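Local structure of mannan endo-1,4-beta-mannosidase (3CBW) at residues R40-A45 with P70-C75; D132-I137 with N194-L199; A272-G277 with T301-A306. The protein hydrolyses internal beta-1,4-mannosidic linkages in mannan, galactomannan and glucomannan as an endo-acting enzyme of glucomannan degradation. The protein carries 3 engineered substitutions. All coordinates share one frame; numbering follows the deposited sequence.

Interaction 1: R40-A45 with P70-C75; sequences RVLSGA and PAIYGC
Two adjacent parallel strands of the TIM barrel meet here, the first and last elements of the beta-alpha-beta unit made of strand 41-49, helix 57-66 and strand 72-79. The register rests on two bridges: Gly-44 lies beside Ile-72, with 4.2 Å between their CA atoms, and Ala-45 lies beside Tyr-73. The backbone ladder alternates as parallel pairing demands. Ile-72 N donates to Ser-43 O over 2.9 Å, in the plane of that carbonyl. Ala-45 N returns a bond to Ile-72 O at 3.0 Å, but comes from 27° above the carbonyl plane, and Gly-74 N then donates to Ala-45 O. At the entry to the ladder a side chain extends it: Ser-43 keeps OG in the crowded position between its own N and carbonyl carbon (chi1 59°), where it accepts from Ala-71 N at 2.9 Å. The same OG is also bonded to Asn-330 OD1, so the hydroxyl links the strand entry to a residue beyond strand 328-329.

Side chains pack on both faces. On the Ile-72 face, CG1 of Ile-72 lies 3.9 Å from Leu-42 CD2, the two chains crossing at about a right angle. Leu-42 CG rests on Ala-71 CB at 3.7 Å. On the Ala-45 face, Ala-45 CB touches Pro-70 CG at 3.9 Å. Tyr-73 CD1 comes within 3.5 Å of Ala-45 O, and the tyrosine OH is bonded to Ser-55 O and Ala-59 N.

Helix 57-66 covers the Ala-45 face, with Ile-62 against Ala-45 and Pro-70, and Glu-58 against Ala-45 and Tyr-73. Opposite, strand 301-306 brings Tyr-303 to Leu-42 and Ile-72. Tyr-323 of helix 319-324 touches Ser-43 and Pro-70.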
ATOM      1  N   ARG A  40       2.651 -15.612  10.477  1.00  9.55           N
ATOM      2  CA  ARG A  40       2.492 -15.688   9.027  1.00  9.59           C
ATOM      3  C   ARG A  40       1.708 -14.530   8.412  1.00  8.84           C
ATOM      4  O   ARG A  40       1.509 -14.499   7.197  1.00  9.52           O
ATOM      5  CB  ARG A  40       1.889 -17.034   8.618  1.00 10.28           C
ATOM      6  CG  ARG A  40       0.629 -17.412   9.354  1.00 10.44           C
ATOM      7  CD  ARG A  40       0.168 -18.787   8.919  1.00 11.37           C
ATOM      8  NE  ARG A  40      -0.497 -18.748   7.626  1.00 11.52           N
ATOM      9  CZ  ARG A  40      -1.028 -19.806   7.026  1.00 11.68           C
ATOM     10  NH1 ARG A  40      -0.916 -21.010   7.577  1.00 12.71           N
ATOM     11  NH2 ARG A  40      -1.674 -19.657   5.881  1.00 12.27           N
ATOM     12  N   VAL A  41       1.272 -13.588   9.248  1.00  8.40           N
ATOM     13  CA  VAL A  41       0.573 -12.392   8.779  1.00  8.68           C
ATOM     14  C   VAL A  41       1.186 -11.195   9.480  1.00  8.14           C
ATOM     15  O   VAL A  41       1.056 -11.061  10.702  1.00  8.92           O
ATOM     16  CB  VAL A  41      -0.953 -12.426   9.082  1.00  8.55           C
ATOM     17  CG1 VAL A  41      -1.631 -11.184   8.516  1.00  9.41           C
ATOM     18  CG2 VAL A  41      -1.609 -13.662   8.516  1.00  9.36           C
ATOM     19  N   LEU A  42       1.870 -10.333   8.728  1.00  7.95           N
ATOM     20  CA  LEU A  42       2.428  -9.131   9.330  1.00  8.35           C
ATOM     21  C   LEU A  42       1.325  -8.164   9.740  1.00  8.31           C
ATOM     22  O   LEU A  42       0.411  -7.897   8.967  1.00  8.36           O
ATOM     23  CB  LEU A  42       3.382  -8.414   8.375  1.00  8.36           C
ATOM     24  CG  LEU A  42       4.844  -8.856   8.403  1.00  8.78           C
ATOM     25  CD1 LEU A  42       4.984 -10.282   7.914  1.00  9.74           C
ATOM     26  CD2 LEU A  42       5.691  -7.936   7.553  1.00  9.64           C
ATOM     27  N   SER A  43       1.425  -7.623  10.945  1.00  8.12           N
ATOM     28  CA  SER A  43       0.581  -6.502  11.339  1.00  7.81           C
ATOM     29  C   SER A  43       1.072  -5.218  10.677  1.00  7.39           C
ATOM     30  O   SER A  43       2.222  -5.119  10.237  1.00  8.31           O
ATOM     31  CB  SER A  43       0.584  -6.367  12.853  1.00  8.22           C
ATOM     32  OG  SER A  43       1.913  -6.165  13.298  1.00  8.94           O
ATOM     33  N   GLY A  44       0.195  -4.230  10.622  1.00  7.69           N
ATOM     34  CA  GLY A  44       0.517  -2.984   9.959  1.00  7.26           C
ATOM     35  C   GLY A  44      -0.408  -1.896  10.409  1.00  7.37           C
ATOM     36  O   GLY A  44      -1.569  -2.140  10.763  1.00  7.66           O
ATOM     37  N   ALA A  45       0.112  -0.677  10.364  1.00  7.41           N
ATOM     38  CA  ALA A  45      -0.681   0.502  10.675  1.00  8.13           C
ATOM     39  C   ALA A  45      -0.248   1.680   9.831  1.00  8.33           C
ATOM     40  O   ALA A  45       0.932   1.847   9.551  1.00  8.37           O
ATOM     41  CB  ALA A  45      -0.541   0.865  12.132  1.00  8.68           C
ATOM     42  N   PRO A  70       3.205  -2.574  15.244  1.00 10.12           N
ATOM     43  CA  PRO A  70       2.933  -3.122  13.910  1.00  9.79           C
ATOM     44  C   PRO A  70       4.222  -3.442  13.158  1.00  9.09           C
ATOM     45  O   PRO A  70       5.196  -2.676  13.221  1.00  9.39           O
ATOM     46  CB  PRO A  70       2.166  -1.995  13.204  1.00  9.80           C
ATOM     47  CG  PRO A  70       2.463  -0.746  13.989  1.00 10.50           C
ATOM     48  CD  PRO A  70       2.678  -1.206  15.409  1.00 10.20           C
ATOM     49  N   ALA A  71       4.250  -4.576  12.466  1.00  8.74           N
ATOM     50  CA  ALA A  71       5.404  -4.906  11.634  1.00  8.49           C
ATOM     51  C   ALA A  71       5.613  -3.894  10.504  1.00  8.51           C
ATOM     52  O   ALA A  71       6.754  -3.532  10.192  1.00  8.99           O
ATOM     53  CB  ALA A  71       5.300  -6.319  11.090  1.00  8.80           C
ATOM     54  N   ILE A  72       4.517  -3.441   9.895  1.00  8.09           N
ATOM     55  CA  ILE A  72       4.558  -2.492   8.798  1.00  7.93           C
ATOM     56  C   ILE A  72       4.038  -1.134   9.256  1.00  7.82           C
ATOM     57  O   ILE A  72       3.027  -1.052   9.965  1.00  7.96           O
ATOM     58  CB  ILE A  72       3.703  -3.009   7.628  1.00  7.79           C
ATOM     59  CG1 ILE A  72       4.310  -4.306   7.086  1.00  8.59           C
ATOM     60  CG2 ILE A  72       3.571  -1.940   6.522  1.00  8.46           C
ATOM     61  CD1 ILE A  72       3.375  -5.082   6.194  1.00 10.47           C
ATOM     62  N   TYR A  73       4.750  -0.068   8.881  1.00  7.70           N
ATOM     63  CA  TYR A  73       4.298   1.282   9.213  1.00  8.13           C
ATOM     64  C   TYR A  73       4.201   2.092   7.940  1.00  7.31           C
ATOM     65  O   TYR A  73       5.145   2.135   7.146  1.00  7.93           O
ATOM     66  CB  TYR A  73       5.218   1.946  10.226  1.00  9.46           C
ATOM     67  CG  TYR A  73       4.518   2.967  11.091  1.00  9.60           C
ATOM     68  CD1 TYR A  73       3.421   2.616  11.870  1.00 10.79           C
ATOM     69  CD2 TYR A  73       4.980   4.284  11.171  1.00 10.49           C
ATOM     70  CE1 TYR A  73       2.780   3.552  12.685  1.00 11.04           C
ATOM     71  CE2 TYR A  73       4.345   5.227  11.997  1.00 11.49           C
ATOM     72  CZ  TYR A  73       3.261   4.844  12.756  1.00 10.72           C
ATOM     73  OH  TYR A  73       2.630   5.743  13.596  1.00 12.05           O
ATOM     74  N   GLY A  74       3.037   2.714   7.742  1.00  7.77           N
ATOM     75  CA  GLY A  74       2.765   3.417   6.509  1.00  7.58           C
ATOM     76  C   GLY A  74       2.868   4.920   6.603  1.00  8.10           C
ATOM     77  O   GLY A  74       2.533   5.518   7.634  1.00  8.21           O
ATOM     78  N   CYS A  75       3.307   5.531   5.501  1.00  8.45           N
ATOM     79  CA  CYS A  75       3.240   6.985   5.328  1.00  9.12           C
ATOM     80  C   CYS A  75       2.672   7.279   3.955  1.00  8.78           C
ATOM     81  O   CYS A  75       2.827   6.485   3.030  1.00  9.55           O
ATOM     82  CB  CYS A  75       4.635   7.622   5.461  1.00  9.99           C
ATOM     83  SG  CYS A  75       4.801   9.404   4.896  1.00  9.93           S
TER

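Interaction 2: D132-I137 with N194-L199; sequences DQYKKI and NERISL. Engineered in segment 132-137: Lys-136 (natural residue Asn).
Tyr-134 reaches from helix 131-138 to helix 194-214, which runs nearly parallel to it; its ring atoms CD1 and CE1 meet Arg-196, and CD2 and CE2 meet Leu-199. Over the short segments the axes approach to 10.6 Å, with 14° between their N-to-C directions. Tyr-134 carries CG anti to its backbone N, though twisted from the ideal (chi1 -151°), which sends the ring toward helix 194-214. CD1 stands 3.4 Å from Arg-196 CZ, over the centre of one guanidinium face. Ring and guanidinium planes are 46° apart, so the two groups are tilted and not stacked. The Arg-196 methylene CD adds a contact of 3.5 Å to Tyr-134 CE1.

Arg-196 starts with CG anti to N, then bends at chi2 and chi3, folding the guanidinium back toward the other helix. Three acceptors fix its rotation: NE bonds Asn-131 OD1, NH1 bonds Gly-185 O and NH2 bonds Ile-129 O. Tyr-134 OH is held in turn by Trp-184 O.

Leu-199 CB lies 3.6 Å from Tyr-134 CD2 as the two side chains run past each other in opposite senses. Next to it, Lys-135 lays CG at 3.8 Å from Leu-199 CD2. Its chain stays extended until a bend at chi4, which brings NZ to 3.2 Å from Glu-195 OE2 in a salt bridge. Glu-195 meets it by bending at chi2, and the two chains cross at about a right angle, at the more exposed margin of the contact.

This is side-by-side helix packing at the periphery of a TIM barrel: the beginning of a barrel helix, 194-214, is joined to a short extra helix in the connection that follows strand 108-114.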
ATOM      1  N   ASP A 132     -10.462  11.843 -22.160  1.00 11.76           N
ATOM      2  CA  ASP A 132      -9.627  12.770 -22.924  1.00 12.53           C
ATOM      3  C   ASP A 132      -8.628  13.497 -22.010  1.00 12.06           C
ATOM      4  O   ASP A 132      -7.460  13.679 -22.379  1.00 12.68           O
ATOM      5  CB  ASP A 132     -10.487  13.779 -23.693  1.00 13.86           C
ATOM      6  CG  ASP A 132     -11.127  13.196 -24.957  1.00 16.91           C
ATOM      7  OD1 ASP A 132     -10.801  12.060 -25.368  1.00 20.43           O
ATOM      8  OD2 ASP A 132     -11.978  13.899 -25.547  1.00 21.03           O
ATOM      9  N   GLN A 133      -9.069  13.900 -20.816  1.00 11.13           N
ATOM     10  CA  GLN A 133      -8.167  14.511 -19.845  1.00 11.25           C
ATOM     11  C   GLN A 133      -7.107  13.521 -19.355  1.00 11.13           C
ATOM     12  O   GLN A 133      -5.927  13.866 -19.210  1.00 11.87           O
ATOM     13  CB  GLN A 133      -8.951  15.051 -18.658  1.00 10.90           C
ATOM     14  CG  GLN A 133      -9.752  16.303 -18.970  1.00 12.45           C
ATOM     15  CD  GLN A 133     -10.631  16.712 -17.812  1.00 12.45           C
ATOM     16  OE1 GLN A 133     -11.436  15.923 -17.308  1.00 11.76           O
ATOM     17  NE2 GLN A 133     -10.468  17.945 -17.364  1.00 15.33           N
ATOM     18  N   TYR A 134      -7.540  12.289 -19.103  1.00 10.66           N
ATOM     19  CA  TYR A 134      -6.646  11.226 -18.644  1.00 10.52           C
ATOM     20  C   TYR A 134      -5.559  10.943 -19.697  1.00 10.73           C
ATOM     21  O   TYR A 134      -4.384  10.758 -19.365  1.00 10.65           O
ATOM     22  CB  TYR A 134      -7.484   9.984 -18.373  1.00 10.56           C
ATOM     23  CG  TYR A 134      -7.006   9.014 -17.311  1.00 10.33           C
ATOM     24  CD1 TYR A 134      -7.796   8.771 -16.188  1.00 10.27           C
ATOM     25  CD2 TYR A 134      -5.831   8.275 -17.463  1.00 10.91           C
ATOM     26  CE1 TYR A 134      -7.424   7.837 -15.230  1.00  9.26           C
ATOM     27  CE2 TYR A 134      -5.450   7.335 -16.501  1.00 10.56           C
ATOM     28  CZ  TYR A 134      -6.251   7.130 -15.388  1.00 10.24           C
ATOM     29  OH  TYR A 134      -5.867   6.195 -14.454  1.00 11.02           O
ATOM     30  N   LYS A 135      -5.943  10.942 -20.972  1.00 11.28           N
ATOM     31  CA  LYS A 135      -4.968  10.754 -22.054  1.00 12.11           C
ATOM     32  C   LYS A 135      -3.896  11.829 -22.037  1.00 12.16           C
ATOM     33  O   LYS A 135      -2.726  11.538 -22.302  1.00 13.12           O
ATOM     34  CB  LYS A 135      -5.647  10.722 -23.426  1.00 12.48           C
ATOM     35  CG  LYS A 135      -6.397   9.445 -23.720  1.00 14.97           C
ATOM     36  CD  LYS A 135      -7.257   9.576 -24.975  1.00 18.58           C
ATOM     37  CE  LYS A 135      -7.746   8.217 -25.436  1.00 22.40           C
ATOM     38  NZ  LYS A 135      -6.655   7.436 -26.088  1.00 25.46           N
ATOM     39  N   LYS A 136      -4.279  13.069 -21.744  1.00 12.59           N
ATOM     40  CA  LYS A 136      -3.308  14.161 -21.675  1.00 13.53           C
ATOM     41  C   LYS A 136      -2.293  13.942 -20.556  1.00 12.93           C
ATOM     42  O   LYS A 136      -1.103  14.208 -20.729  1.00 12.47           O
ATOM     43  CB  LYS A 136      -4.005  15.504 -21.497  1.00 14.07           C
ATOM     44  CG  LYS A 136      -4.825  15.918 -22.713  1.00 16.01           C
ATOM     45  CD  LYS A 136      -5.518  17.253 -22.492  1.00 19.18           C
ATOM     46  CE  LYS A 136      -6.235  17.730 -23.754  1.00 22.20           C
ATOM     47  NZ  LYS A 136      -6.848  19.062 -23.529  1.00 25.21           N
ATOM     48  N   ILE A 137      -2.764  13.452 -19.410  1.00 12.20           N
ATOM     49  CA  ILE A 137      -1.896  13.166 -18.267  1.00 12.30           C
ATOM     50  C   ILE A 137      -0.804  12.155 -18.630  1.00 12.24           C
ATOM     51  O   ILE A 137       0.320  12.244 -18.136  1.00 12.03           O
ATOM     52  CB  ILE A 137      -2.738  12.670 -17.057  1.00 11.74           C
ATOM     53  CG1 ILE A 137      -3.645  13.808 -16.556  1.00 11.77           C
ATOM     54  CG2 ILE A 137      -1.831  12.087 -15.946  1.00 12.19           C
ATOM     55  CD1 ILE A 137      -4.675  13.401 -15.489  1.00 12.10           C
ATOM     56  N   ASN A 194     -14.039   0.442 -20.641  1.00 12.68           N
ATOM     57  CA  ASN A 194     -12.902  -0.288 -21.177  1.00 12.93           C
ATOM     58  C   ASN A 194     -11.721   0.628 -21.449  1.00 12.52           C
ATOM     59  O   ASN A 194     -10.574   0.261 -21.196  1.00 12.66           O
ATOM     60  CB  ASN A 194     -13.305  -1.014 -22.460  1.00 13.58           C
ATOM     61  CG  ASN A 194     -14.189  -2.202 -22.192  1.00 15.42           C
ATOM     62  OD1 ASN A 194     -13.966  -2.949 -21.239  1.00 17.82           O
ATOM     63  ND2 ASN A 194     -15.208  -2.387 -23.027  1.00 17.85           N
ATOM     64  N   GLU A 195     -12.007   1.827 -21.941  1.00 12.34           N
ATOM     65  CA  GLU A 195     -10.950   2.794 -22.185  1.00 12.48           C
ATOM     66  C   GLU A 195     -10.294   3.244 -20.882  1.00 11.90           C
ATOM     67  O   GLU A 195      -9.070   3.344 -20.816  1.00 11.73           O
ATOM     68  CB  GLU A 195     -11.466   3.990 -22.997  1.00 12.93           C
ATOM     69  CG  GLU A 195     -10.397   5.068 -23.275  1.00 15.68           C
ATOM     70  CD  GLU A 195      -9.214   4.585 -24.117  1.00 20.03           C
ATOM     71  OE1 GLU A 195      -9.288   3.497 -24.732  1.00 21.87           O
ATOM     72  OE2 GLU A 195      -8.195   5.314 -24.170  1.00 23.27           O
ATOM     73  N   ARG A 196     -11.092   3.496 -19.845  1.00 11.29           N
ATOM     74  CA  ARG A 196     -10.528   3.867 -18.540  1.00 10.77           C
ATOM     75  C   ARG A 196      -9.622   2.766 -17.986  1.00 10.06           C
ATOM     76  O   ARG A 196      -8.548   3.061 -17.443  1.00  9.89           O
ATOM     77  CB  ARG A 196     -11.625   4.241 -17.540  1.00 10.83           C
ATOM     78  CG  ARG A 196     -11.127   4.620 -16.137  1.00 10.57           C
ATOM     79  CD  ARG A 196     -10.162   5.800 -16.130  1.00 10.09           C
ATOM     80  NE  ARG A 196     -10.679   6.970 -16.849  1.00 10.48           N
ATOM     81  CZ  ARG A 196     -11.098   8.100 -16.284  1.00 10.00           C
ATOM     82  NH1 ARG A 196     -11.087   8.267 -14.955  1.00  9.84           N
ATOM     83  NH2 ARG A 196     -11.526   9.083 -17.067  1.00 10.96           N
ATOM     84  N   ILE A 197     -10.041   1.511 -18.111  1.00 10.17           N
ATOM     85  CA  ILE A 197      -9.243   0.381 -17.651  1.00 10.77           C
ATOM     86  C   ILE A 197      -7.889   0.372 -18.380  1.00 10.84           C
ATOM     87  O   ILE A 197      -6.836   0.213 -17.747  1.00 10.63           O
ATOM     88  CB  ILE A 197     -10.025  -0.944 -17.839  1.00 10.74           C
ATOM     89  CG1 ILE A 197     -11.186  -1.012 -16.841  1.00 11.62           C
ATOM     90  CG2 ILE A 197      -9.107  -2.170 -17.733  1.00 11.97           C
ATOM     91  CD1 ILE A 197     -12.263  -2.028 -17.192  1.00 13.75           C
ATOM     92  N   SER A 198      -7.907   0.576 -19.700  1.00 11.16           N
ATOM     93  CA  SER A 198      -6.672   0.619 -20.483  1.00 11.73           C
ATOM     94  C   SER A 198      -5.770   1.773 -20.055  1.00 11.07           C
ATOM     95  O   SER A 198      -4.546   1.612 -19.889  1.00 11.17           O
ATOM     96  CB  SER A 198      -6.996   0.743 -21.968  1.00 12.73           C
ATOM     97  OG  SER A 198      -5.796   0.847 -22.707  1.00 15.35           O
ATOM     98  N   LEU A 199      -6.372   2.946 -19.881  1.00 10.55           N
ATOM     99  CA  LEU A 199      -5.619   4.126 -19.477  1.00 10.20           C
ATOM    100  C   LEU A 199      -5.011   3.971 -18.080  1.00  9.70           C
ATOM    101  O   LEU A 199      -3.882   4.418 -17.837  1.00  9.59           O
ATOM    102  CB  LEU A 199      -6.491   5.381 -19.556  1.00 10.66           C
ATOM    103  CG  LEU A 199      -6.986   5.765 -20.960  1.00 12.08           C
ATOM    104  CD1 LEU A 199      -8.013   6.900 -20.860  1.00 13.81           C
ATOM    105  CD2 LEU A 199      -5.836   6.156 -21.892  1.00 14.65           C
TER

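Interaction 3: A272-G277 with T301-A306; sequences AFTEVG and TIYFLA
Neighbouring parallel TIM-barrel strands 271-278 and 301-306 pair through a beta bulge; the axis of 272-274 lies 16° from that of 301-306, before the chain turns at Glu-275. Phe-273 bridges Phe-304 and Val-276 bridges Ala-306, so the first strand spends one extra residue between the bridges. Phe-273 N donates to Tyr-303 O at 2.9 Å, Leu-305 N donates to Phe-273 O, and beyond the bulge Val-276 N donates to Leu-305 O at 2.9 Å.

Tyr-303 holds CG in the crowded position between its N and carbonyl carbon (chi1 80°), which lays the ring beside the partner strand. Ala-272 CB sits over the ring face, 3.5 Å from the centroid and 14° off the normal, a CH-pi contact. An alanine in place of Tyr-303 would remove the ring under Ala-272 and the hydroxyl that bonds a water, and would probably loosen the packing beside Thr-274.

On the opposite face, Phe-273 and Phe-304 meet CB to CB at 4.1 Å. The Phe-273 and Thr-301 side chains cross at about a right angle, Phe-273 CE2 3.5 Å from Thr-301 OG1, itself bonded to Tyr-298 O. Glu-275, probably the catalytic nucleophile as in relatives, has its CB directed away from strand 301-306; Tyr-251 OH bonds its OE1 and Arg-172 forms a salt bridge with OE2. Arg-172 would probably favour the ionised carboxylate, while the nearby Asp-249 carboxylate would oppose it.

At the bulge a water links the strands: Tyr-303 OH donates to it at 2.7 Å, and it donates to Thr-274 O at 2.8 Å.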
ATOM      1  N   ALA A 272      -2.334  -9.454   0.204  1.00  7.33           N
ATOM      2  CA  ALA A 272      -2.409  -8.746   1.480  1.00  7.36           C
ATOM      3  C   ALA A 272      -3.690  -7.947   1.601  1.00  7.43           C
ATOM      4  O   ALA A 272      -4.323  -7.617   0.593  1.00  7.49           O
ATOM      5  CB  ALA A 272      -1.212  -7.820   1.631  1.00  7.80           C
ATOM      6  N   PHE A 273      -4.095  -7.677   2.836  1.00  6.90           N
ATOM      7  CA  PHE A 273      -5.116  -6.663   3.097  1.00  6.65           C
ATOM      8  C   PHE A 273      -4.422  -5.319   3.241  1.00  7.07           C
ATOM      9  O   PHE A 273      -3.905  -4.963   4.303  1.00  7.98           O
ATOM     10  CB  PHE A 273      -5.956  -7.020   4.328  1.00  7.72           C
ATOM     11  CG  PHE A 273      -7.005  -8.052   4.025  1.00  7.57           C
ATOM     12  CD1 PHE A 273      -8.095  -7.715   3.227  1.00  8.97           C
ATOM     13  CD2 PHE A 273      -6.878  -9.358   4.449  1.00  8.18           C
ATOM     14  CE1 PHE A 273      -9.053  -8.653   2.884  1.00 10.18           C
ATOM     15  CE2 PHE A 273      -7.854 -10.307   4.120  1.00  9.63           C
ATOM     16  CZ  PHE A 273      -8.930  -9.946   3.325  1.00 10.13           C
ATOM     17  N   THR A 274      -4.336  -4.624   2.115  1.00  7.16           N
ATOM     18  CA  THR A 274      -3.460  -3.477   1.966  1.00  7.50           C
ATOM     19  C   THR A 274      -3.968  -2.226   2.680  1.00  7.69           C
ATOM     20  O   THR A 274      -3.186  -1.314   2.928  1.00  7.81           O
ATOM     21  CB  THR A 274      -3.191  -3.234   0.479  1.00  7.69           C
ATOM     22  OG1 THR A 274      -4.422  -3.323  -0.242  1.00  8.36           O
ATOM     23  CG2 THR A 274      -2.241  -4.292  -0.057  1.00  8.97           C
ATOM     24  N   GLU A 275      -5.264  -2.191   2.993  1.00  8.15           N
ATOM     25  CA  GLU A 275      -5.886  -1.252   3.946  1.00  9.52           C
ATOM     26  C   GLU A 275      -7.017  -1.993   4.607  1.00 10.47           C
ATOM     27  O   GLU A 275      -7.708  -2.799   3.970  1.00 11.78           O
ATOM     28  CB  GLU A 275      -6.506  -0.035   3.280  1.00 10.45           C
ATOM     29  CG  GLU A 275      -5.524   0.938   2.767  1.00 10.12           C
ATOM     30  CD  GLU A 275      -6.116   2.316   2.431  1.00 10.66           C
ATOM     31  OE1 GLU A 275      -7.179   2.725   2.947  1.00 13.14           O
ATOM     32  OE2 GLU A 275      -5.499   3.007   1.629  1.00  9.74           O
ATOM     33  N   VAL A 276      -7.221  -1.747   5.889  1.00  9.78           N
ATOM     34  CA  VAL A 276      -8.374  -2.315   6.587  1.00 10.92           C
ATOM     35  C   VAL A 276      -8.895  -1.320   7.604  1.00 10.64           C
ATOM     36  O   VAL A 276      -8.135  -0.565   8.205  1.00  9.94           O
ATOM     37  CB  VAL A 276      -8.064  -3.700   7.268  1.00 12.08           C
ATOM     38  CG1 VAL A 276      -6.930  -3.621   8.219  1.00 12.66           C
ATOM     39  CG2 VAL A 276      -9.278  -4.249   8.016  1.00 14.97           C
ATOM     40  N   GLY A 277     -10.204  -1.320   7.782  1.00 11.10           N
ATOM     41  CA  GLY A 277     -10.793  -0.660   8.927  1.00 11.57           C
ATOM     42  C   GLY A 277     -12.292  -0.795   8.925  1.00 12.03           C
ATOM     43  O   GLY A 277     -12.890  -1.304   7.971  1.00 11.05           O
ATOM     44  N   THR A 301      -3.205 -14.512   3.080  1.00  8.11           N
ATOM     45  CA  THR A 301      -2.873 -13.148   3.499  1.00  8.08           C
ATOM     46  C   THR A 301      -1.491 -13.091   4.147  1.00  8.01           C
ATOM     47  O   THR A 301      -1.204 -13.829   5.099  1.00  8.73           O
ATOM     48  CB  THR A 301      -3.897 -12.635   4.520  1.00  7.98           C
ATOM     49  OG1 THR A 301      -5.196 -12.637   3.926  1.00  8.54           O
ATOM     50  CG2 THR A 301      -3.565 -11.222   4.957  1.00  8.24           C
ATOM     51  N   ILE A 302      -0.635 -12.210   3.640  1.00  7.38           N
ATOM     52  CA  ILE A 302       0.702 -12.038   4.214  1.00  8.22           C
ATOM     53  C   ILE A 302       0.849 -10.819   5.126  1.00  7.77           C
ATOM     54  O   ILE A 302       1.793 -10.757   5.896  1.00  7.90           O
ATOM     55  CB  ILE A 302       1.817 -12.031   3.137  1.00  8.23           C
ATOM     56  CG1 ILE A 302       1.689 -10.839   2.186  1.00  8.48           C
ATOM     57  CG2 ILE A 302       1.841 -13.381   2.396  1.00  9.58           C
ATOM     58  CD1 ILE A 302       2.964 -10.572   1.390  1.00  9.57           C
ATOM     59  N   TYR A 303      -0.062  -9.850   5.026  1.00  7.88           N
ATOM     60  CA  TYR A 303      -0.054  -8.705   5.926  1.00  7.70           C
ATOM     61  C   TYR A 303      -1.394  -8.013   5.913  1.00  7.33           C
ATOM     62  O   TYR A 303      -2.194  -8.202   4.997  1.00  6.96           O
ATOM     63  CB  TYR A 303       1.083  -7.721   5.612  1.00  7.92           C
ATOM     64  CG  TYR A 303       0.947  -6.718   4.477  1.00  7.80           C
ATOM     65  CD1 TYR A 303       0.207  -5.544   4.635  1.00  7.81           C
ATOM     66  CD2 TYR A 303       1.692  -6.859   3.313  1.00  7.80           C
ATOM     67  CE1 TYR A 303       0.155  -4.577   3.617  1.00  7.96           C
ATOM     68  CE2 TYR A 303       1.654  -5.899   2.303  1.00  7.70           C
ATOM     69  CZ  TYR A 303       0.892  -4.767   2.466  1.00  7.18           C
ATOM     70  OH  TYR A 303       0.877  -3.812   1.470  1.00  8.36           O
ATOM     71  N   PHE A 304      -1.642  -7.228   6.959  1.00  7.43           N
ATOM     72  CA  PHE A 304      -2.730  -6.250   6.943  1.00  7.68           C
ATOM     73  C   PHE A 304      -2.183  -4.891   7.343  1.00  7.64           C
ATOM     74  O   PHE A 304      -1.186  -4.809   8.073  1.00  8.06           O
ATOM     75  CB  PHE A 304      -3.886  -6.661   7.868  1.00  8.27           C
ATOM     76  CG  PHE A 304      -3.538  -6.661   9.336  1.00  8.52           C
ATOM     77  CD1 PHE A 304      -3.618  -5.491  10.087  1.00  9.50           C
ATOM     78  CD2 PHE A 304      -3.142  -7.832   9.962  1.00  9.31           C
ATOM     79  CE1 PHE A 304      -3.294  -5.492  11.438  1.00 10.29           C
ATOM     80  CE2 PHE A 304      -2.817  -7.849  11.313  1.00 10.24           C
ATOM     81  CZ  PHE A 304      -2.898  -6.679  12.052  1.00 10.12           C
ATOM     82  N   LEU A 305      -2.833  -3.829   6.862  1.00  7.89           N
ATOM     83  CA  LEU A 305      -2.459  -2.470   7.243  1.00  8.03           C
ATOM     84  C   LEU A 305      -3.718  -1.749   7.676  1.00  7.95           C
ATOM     85  O   LEU A 305      -4.534  -1.351   6.842  1.00  8.39           O
ATOM     86  CB  LEU A 305      -1.779  -1.716   6.085  1.00  9.09           C
ATOM     87  CG  LEU A 305      -1.274  -0.308   6.430  1.00 10.88           C
ATOM     88  CD1 LEU A 305       0.196  -0.339   6.717  1.00 12.31           C
ATOM     89  CD2 LEU A 305      -1.573   0.718   5.328  1.00 14.89           C
ATOM     90  N   ALA A 306      -3.910  -1.654   8.980  1.00  8.37           N
ATOM     91  CA  ALA A 306      -5.069  -0.963   9.510  1.00  9.15           C
ATOM     92  C   ALA A 306      -4.841   0.528   9.427  1.00  9.45           C
ATOM     93  O   ALA A 306      -3.719   1.006   9.615  1.00 10.09           O
ATOM     94  CB  ALA A 306      -5.343  -1.396  10.938  1.00  9.79           C
TER
HETATM   95  O   HOH W   1      -0.534  -1.642   2.182  1.00  8.93           O

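Overall arrangement
From the N terminus, interaction 1 comes first, closing a loop of 24 residues that contains helix 57-66. Interaction 2 follows and closes a longer one of 56 residues, carrying helix 143-163 and strand 169-172. Interaction 3 closes the last, 23 residues around helix 287-297. The three stand in series: none nests in or crosses another. In space, however, interactions 1 and 3 join, their centres about 8 Å apart, because strands 41-49 and 301-306 are neighbours: Leu-42 N and Ile-302 O lie 2.9 Å apart, a probable hydrogen bond. This pairing closes the barrel between its early and late strands. Interaction 2 lies across the chain's centre from interaction 1, at the periphery.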